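Local structure of pentacotripeptide-repeat region of PRORP domain-containing protein (Brachypodium distachyon, 4ME2) at residues A145-K150 / G161-E166; D117-A122 / V168-R173. The protein is a THA8 pentatricopeptide-repeat protein built of helix-turn-helix repeats that binds RNA, and is probably sequence-specific in doing so. All blocks are in the same frame, centred on the assembly; numbering follows the deposited sequence.

Helix 133-151 follows helix 118-126 in the chain and precedes helix 168-180, and the two contacts tie these three helices together where the third begins. Both are partly buried. Interaction 1 packs the end of helix 133-151 against the loop leading to helix 168-180; its aromatic rings and Ile147 are buried beside one salt bridge, with Lys150, Val162 and Glu166 partly exposed. Interaction 2 sets the first turns of helices 118-126 and 168-180 side by side, closer to the chain's centre; Pro118, Ala122 and Leu171 are buried, while its charged chains are partly exposed. The two meet where Phe146 and Glu166 pack on Pro118, and where Glu149 probably hydrogen-bonds Tyr121.

Interaction 1: residues A145-K150 / G161-E166; sequences AFIEEK and GVWVGE
Val162 opens the approach of loop 161-166, which joins two successive helices of the helical-repeat array and folds back on the end of the first, helix 133-151; its CG1 lies 3.1 Å from the carbonyl O of Lys150, a tight fit. The other methyl, CG2, lies over a face of the Trp163 indole. Trp163, with CG anti to the carbonyl carbon (chi1 -63°), reaches back to the helix with its six-membered ring. The indole edge turns to the face of Phe146 in an offset edge-to-face pair, planes at 84° and CZ3 of Trp163 3.8 Å from CZ of Phe146. Ile147 borders the same edge, its CG2 4.4 Å from Trp163 CZ2. Lys150 CB makes a CH-pi contact over a face, 4.3 Å from the six-membered centroid, and Lys150 CG lies 3.7 Å from Trp163 CH2. A type I turn from Trp163 to Glu166 lets Glu166, bent at chi2 (68°), offer the syn lone pair of OE1 to NZ of Lys150 at 2.7 Å. A water accepts from this NZ and donates to Glu166 OE2. An alanine here instead of Lys150 would remove the ammonium and every methylene beyond CB, and would probably loosen the loop by losing the salt bridge and CG's share of the indole's cover. Lysine suits its place twice over: its aliphatic part packs on the indole, and its charge probably keeps Glu166 ionised.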
loop_
_atom_site.group_PDB
_atom_site.type_symbol
_atom_site.label_atom_id
_atom_site.label_comp_id
_atom_site.label_asym_id
_atom_site.label_seq_id
_atom_site.Cartn_x
_atom_site.Cartn_y
_atom_site.Cartn_z
ATOM N N ALA A 145 -2.235 3.900 -6.102
ATOM C CA ALA A 145 -1.027 4.727 -6.166
ATOM C C ALA A 145 0.230 3.875 -6.322
ATOM O O ALA A 145 1.156 4.257 -7.037
ATOM C CB ALA A 145 -0.922 5.641 -4.947
ATOM N N PHE A 146 0.247 2.724 -5.659
ATOM C CA PHE A 146 1.355 1.787 -5.760
ATOM C C PHE A 146 1.447 1.245 -7.182
ATOM O O PHE A 146 2.521 1.235 -7.777
ATOM C CB PHE A 146 1.170 0.649 -4.752
ATOM C CG PHE A 146 2.095 -0.523 -4.961
ATOM C CD1 PHE A 146 3.472 -0.340 -5.091
ATOM C CD2 PHE A 146 1.592 -1.818 -4.990
ATOM C CE1 PHE A 146 4.322 -1.424 -5.267
ATOM C CE2 PHE A 146 2.435 -2.910 -5.159
ATOM C CZ PHE A 146 3.802 -2.711 -5.301
ATOM N N ILE A 147 0.317 0.813 -7.730
ATOM C CA ILE A 147 0.316 0.246 -9.080
ATOM C C ILE A 147 0.778 1.298 -10.087
ATOM O O ILE A 147 1.614 1.014 -10.949
ATOM C CB ILE A 147 -1.054 -0.363 -9.453
ATOM C CG1 ILE A 147 -1.338 -1.574 -8.560
ATOM C CG2 ILE A 147 -1.087 -0.782 -10.920
ATOM C CD1 ILE A 147 -2.756 -2.102 -8.648
ATOM N N GLU A 148 0.256 2.514 -9.945
ATOM C CA GLU A 148 0.622 3.622 -10.828
ATOM C C GLU A 148 2.105 3.980 -10.719
ATOM O O GLU A 148 2.787 4.111 -11.741
ATOM C CB GLU A 148 -0.256 4.852 -10.575
ATOM C CG GLU A 148 0.252 6.114 -11.271
ATOM C CD GLU A 148 -0.852 7.077 -11.677
ATOM O OE1 GLU A 148 -2.033 6.823 -11.357
ATOM O OE2 GLU A 148 -0.534 8.095 -12.336
ATOM N N GLU A 149 2.612 4.128 -9.497
ATOM C CA GLU A 149 4.017 4.504 -9.337
ATOM C C GLU A 149 4.969 3.470 -9.946
ATOM O O GLU A 149 6.062 3.814 -10.382
ATOM C CB GLU A 149 4.376 4.808 -7.875
ATOM C CG GLU A 149 4.497 3.591 -6.972
ATOM C CD GLU A 149 4.497 3.933 -5.491
ATOM O OE1 GLU A 149 4.499 5.129 -5.137
ATOM O OE2 GLU A 149 4.506 2.992 -4.676
ATOM N N LYS A 150 4.544 2.211 -9.998
ATOM C CA LYS A 150 5.350 1.170 -10.626
ATOM C C LYS A 150 5.232 1.236 -12.143
ATOM O O LYS A 150 6.237 1.278 -12.849
ATOM C CB LYS A 150 4.925 -0.214 -10.135
ATOM C CG LYS A 150 5.051 -0.415 -8.636
ATOM C CD LYS A 150 6.497 -0.567 -8.195
ATOM C CE LYS A 150 7.091 -1.869 -8.711
ATOM N NZ LYS A 150 8.437 -2.123 -8.128
ATOM N N GLY A 161 9.285 -5.532 -18.230
ATOM C CA GLY A 161 8.153 -4.985 -17.504
ATOM C C GLY A 161 8.480 -4.633 -16.068
ATOM O O GLY A 161 9.482 -5.084 -15.513
ATOM N N VAL A 162 7.615 -3.837 -15.457
ATOM C CA VAL A 162 7.892 -3.312 -14.135
ATOM C C VAL A 162 7.848 -4.373 -13.051
ATOM O O VAL A 162 8.398 -4.169 -11.978
ATOM C CB VAL A 162 6.909 -2.191 -13.757
ATOM C CG1 VAL A 162 7.070 -1.009 -14.697
ATOM C CG2 VAL A 162 5.476 -2.703 -13.785
ATOM N N TRP A 163 7.202 -5.498 -13.330
ATOM C CA TRP A 163 6.853 -6.439 -12.277
ATOM C C TRP A 163 7.654 -7.702 -12.234
ATOM O O TRP A 163 7.659 -8.381 -11.213
ATOM C CB TRP A 163 5.394 -6.822 -12.385
ATOM C CG TRP A 163 4.417 -5.704 -12.190
ATOM C CD1 TRP A 163 3.637 -5.091 -13.151
ATOM C CD2 TRP A 163 4.050 -5.065 -10.938
ATOM N NE1 TRP A 163 2.842 -4.133 -12.591
ATOM C CE2 TRP A 163 3.040 -4.066 -11.273
ATOM C CE3 TRP A 163 4.444 -5.209 -9.630
ATOM C CZ2 TRP A 163 2.470 -3.253 -10.321
ATOM C CZ3 TRP A 163 3.860 -4.385 -8.673
ATOM C CH2 TRP A 163 2.895 -3.431 -9.014
ATOM N N VAL A 164 8.321 -8.049 -13.330
ATOM C CA VAL A 164 9.052 -9.322 -13.411
ATOM C C VAL A 164 10.136 -9.496 -12.336
ATOM O O VAL A 164 10.405 -10.618 -11.896
ATOM C CB VAL A 164 9.623 -9.557 -14.829
ATOM C CG1 VAL A 164 10.585 -10.736 -14.861
ATOM C CG2 VAL A 164 8.486 -9.788 -15.811
ATOM N N GLY A 165 10.740 -8.391 -11.906
ATOM C CA GLY A 165 11.776 -8.432 -10.877
ATOM C C GLY A 165 11.296 -8.122 -9.468
ATOM O O GLY A 165 12.109 -7.949 -8.556
ATOM N N GLU A 166 9.978 -8.058 -9.283
ATOM C CA GLU A 166 9.384 -7.707 -7.988
ATOM C C GLU A 166 9.657 -8.731 -6.890
ATOM O O GLU A 166 9.619 -9.938 -7.139
ATOM C CB GLU A 166 7.871 -7.516 -8.134
ATOM C CG GLU A 166 7.210 -6.867 -6.929
ATOM C CD GLU A 166 7.627 -5.419 -6.746
ATOM O OE1 GLU A 166 8.005 -4.771 -7.745
ATOM O OE2 GLU A 166 7.578 -4.928 -5.600
HETATM O O HOH W 1 7.967 -2.062 -5.409
#

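Interaction 2: residues D117-A122 / V168-R173; sequences DPELYA and VYKLTR
Glu119 and Lys170, whose CA atoms lie 5.1 Å apart, bury the most surface in this contact, with Arg173 next. Segments 118-122 and 168-173 run nearly parallel, their axes 21° apart, as alternate helices do in helical-repeat arrays. Extended beyond CG, Glu119 crosses Lys170 at about a right angle and lays OE1 against the lysine methylenes, 3.3 Å from CE. The ammonium passes on to Asp117, where NZ of Lys170 forms a long salt bridge of 3.5 Å with OD1. That same OD1 caps the helix start by accepting from the backbone N of Glu119, so one oxygen serves both helices. The other Glu119 oxygen, OE2, lies 3.4 Å from NE of Arg173, but well out of the guanidinium plane, so charge alone draws them together. NE instead donates to a water, which returns a weak bond to the carbonyl of Glu119. Alongside the charged chains, compact apolar groups let the backbones come close: CB of Pro118 meets the carbonyl O of Lys170 at 3.7 Å, and the Ala122 methyl that of Arg173. With no direct hydrogen bond between the segments, the seam combines close packing with acids at the start of one helix and bases on the other, an attraction that probably tolerates small shifts.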
loop_
_atom_site.group_PDB
_atom_site.type_symbol
_atom_site.label_atom_id
_atom_site.label_comp_id
_atom_site.label_asym_id
_atom_site.label_seq_id
_atom_site.Cartn_x
_atom_site.Cartn_y
_atom_site.Cartn_z
ATOM N N ASP A 117 7.964 0.267 -1.346
ATOM C CA ASP A 117 8.163 -0.944 -0.573
ATOM C C ASP A 117 6.781 -1.504 -0.263
ATOM O O ASP A 117 6.057 -0.937 0.558
ATOM C CB ASP A 117 8.942 -0.632 0.712
ATOM C CG ASP A 117 9.129 -1.847 1.610
ATOM O OD1 ASP A 117 8.851 -2.986 1.184
ATOM O OD2 ASP A 117 9.569 -1.654 2.763
ATOM N N PRO A 118 6.400 -2.605 -0.936
ATOM C CA PRO A 118 5.085 -3.193 -0.679
ATOM C C PRO A 118 4.910 -3.650 0.768
ATOM O O PRO A 118 3.783 -3.729 1.246
ATOM C CB PRO A 118 5.039 -4.398 -1.627
ATOM C CG PRO A 118 6.042 -4.098 -2.687
ATOM C CD PRO A 118 7.120 -3.310 -2.015
ATOM N N GLU A 119 6.007 -3.957 1.452
ATOM C CA GLU A 119 5.926 -4.382 2.845
ATOM C C GLU A 119 5.551 -3.213 3.759
ATOM O O GLU A 119 4.809 -3.395 4.728
ATOM C CB GLU A 119 7.226 -5.069 3.293
ATOM C CG GLU A 119 7.124 -5.738 4.656
ATOM C CD GLU A 119 8.191 -6.791 4.890
ATOM O OE1 GLU A 119 9.049 -6.992 4.002
ATOM O OE2 GLU A 119 8.168 -7.421 5.966
ATOM N N LEU A 120 6.042 -2.018 3.444
ATOM C CA LEU A 120 5.646 -0.827 4.188
ATOM C C LEU A 120 4.162 -0.573 3.950
ATOM O O LEU A 120 3.397 -0.308 4.890
ATOM C CB LEU A 120 6.465 0.392 3.760
ATOM C CG LEU A 120 6.069 1.713 4.431
ATOM C CD1 LEU A 120 6.110 1.599 5.953
ATOM C CD2 LEU A 120 6.962 2.845 3.945
ATOM N N TYR A 121 3.748 -0.675 2.692
ATOM C CA TYR A 121 2.326 -0.548 2.385
ATOM C C TYR A 121 1.500 -1.591 3.145
ATOM O O TYR A 121 0.408 -1.290 3.633
ATOM C CB TYR A 121 2.063 -0.638 0.879
ATOM C CG TYR A 121 2.668 0.487 0.060
ATOM C CD1 TYR A 121 2.949 1.739 0.626
ATOM C CD2 TYR A 121 2.955 0.300 -1.293
ATOM C CE1 TYR A 121 3.494 2.766 -0.136
ATOM C CE2 TYR A 121 3.497 1.323 -2.062
ATOM C CZ TYR A 121 3.772 2.548 -1.486
ATOM O OH TYR A 121 4.315 3.559 -2.257
ATOM N N ALA A 122 2.018 -2.815 3.246
ATOM C CA ALA A 122 1.329 -3.871 3.980
ATOM C C ALA A 122 1.090 -3.464 5.430
ATOM O O ALA A 122 0.019 -3.729 5.975
ATOM C CB ALA A 122 2.101 -5.186 3.906
ATOM N N VAL A 168 8.594 -11.016 -4.601
ATOM C CA VAL A 168 7.353 -11.770 -4.433
ATOM C C VAL A 168 6.935 -11.897 -2.970
ATOM O O VAL A 168 5.746 -11.825 -2.657
ATOM C CB VAL A 168 7.444 -13.164 -5.093
ATOM C CG1 VAL A 168 6.283 -14.053 -4.664
ATOM C CG2 VAL A 168 7.481 -13.025 -6.609
ATOM N N TYR A 169 7.906 -12.077 -2.080
ATOM C CA TYR A 169 7.605 -12.199 -0.656
ATOM C C TYR A 169 6.922 -10.938 -0.124
ATOM O O TYR A 169 5.893 -11.017 0.547
ATOM C CB TYR A 169 8.871 -12.512 0.150
ATOM C CG TYR A 169 8.666 -12.457 1.643
ATOM C CD1 TYR A 169 8.157 -13.553 2.341
ATOM C CD2 TYR A 169 8.980 -11.305 2.362
ATOM C CE1 TYR A 169 7.962 -13.501 3.710
ATOM C CE2 TYR A 169 8.790 -11.245 3.732
ATOM C CZ TYR A 169 8.285 -12.344 4.399
ATOM O OH TYR A 169 8.096 -12.284 5.759
ATOM N N LYS A 170 7.492 -9.782 -0.436
ATOM C CA LYS A 170 6.914 -8.515 -0.006
ATOM C C LYS A 170 5.587 -8.240 -0.709
ATOM O O LYS A 170 4.645 -7.737 -0.091
ATOM C CB LYS A 170 7.897 -7.372 -0.241
ATOM C CG LYS A 170 9.115 -7.430 0.661
ATOM C CD LYS A 170 10.126 -6.363 0.282
ATOM C CE LYS A 170 10.819 -5.815 1.518
ATOM N NZ LYS A 170 11.823 -4.780 1.142
ATOM N N LEU A 171 5.506 -8.575 -1.992
ATOM C CA LEU A 171 4.251 -8.414 -2.724
ATOM C C LEU A 171 3.155 -9.278 -2.104
ATOM O O LEU A 171 1.999 -8.850 -1.991
ATOM C CB LEU A 171 4.432 -8.764 -4.202
ATOM C CG LEU A 171 3.248 -8.423 -5.110
ATOM C CD1 LEU A 171 3.115 -6.916 -5.282
ATOM C CD2 LEU A 171 3.386 -9.117 -6.457
ATOM N N THR A 172 3.519 -10.490 -1.690
ATOM C CA THR A 172 2.547 -11.413 -1.106
ATOM C C THR A 172 2.084 -10.916 0.263
ATOM O O THR A 172 0.920 -11.092 0.635
ATOM C CB THR A 172 3.098 -12.857 -1.021
ATOM O OG1 THR A 172 3.497 -13.291 -2.330
ATOM C CG2 THR A 172 2.025 -13.813 -0.500
ATOM N N ARG A 173 2.997 -10.292 1.005
ATOM C CA ARG A 173 2.669 -9.678 2.291
ATOM C C ARG A 173 1.591 -8.613 2.137
ATOM O O ARG A 173 0.655 -8.559 2.937
ATOM C CB ARG A 173 3.903 -9.048 2.940
ATOM C CG ARG A 173 4.833 -10.043 3.612
ATOM C CD ARG A 173 5.788 -9.367 4.585
ATOM N NE ARG A 173 5.125 -8.889 5.800
ATOM C CZ ARG A 173 4.727 -9.670 6.803
ATOM N NH1 ARG A 173 4.904 -10.986 6.750
ATOM N NH2 ARG A 173 4.138 -9.132 7.864
HETATM O O HOH W 2 4.409 -6.198 6.620
#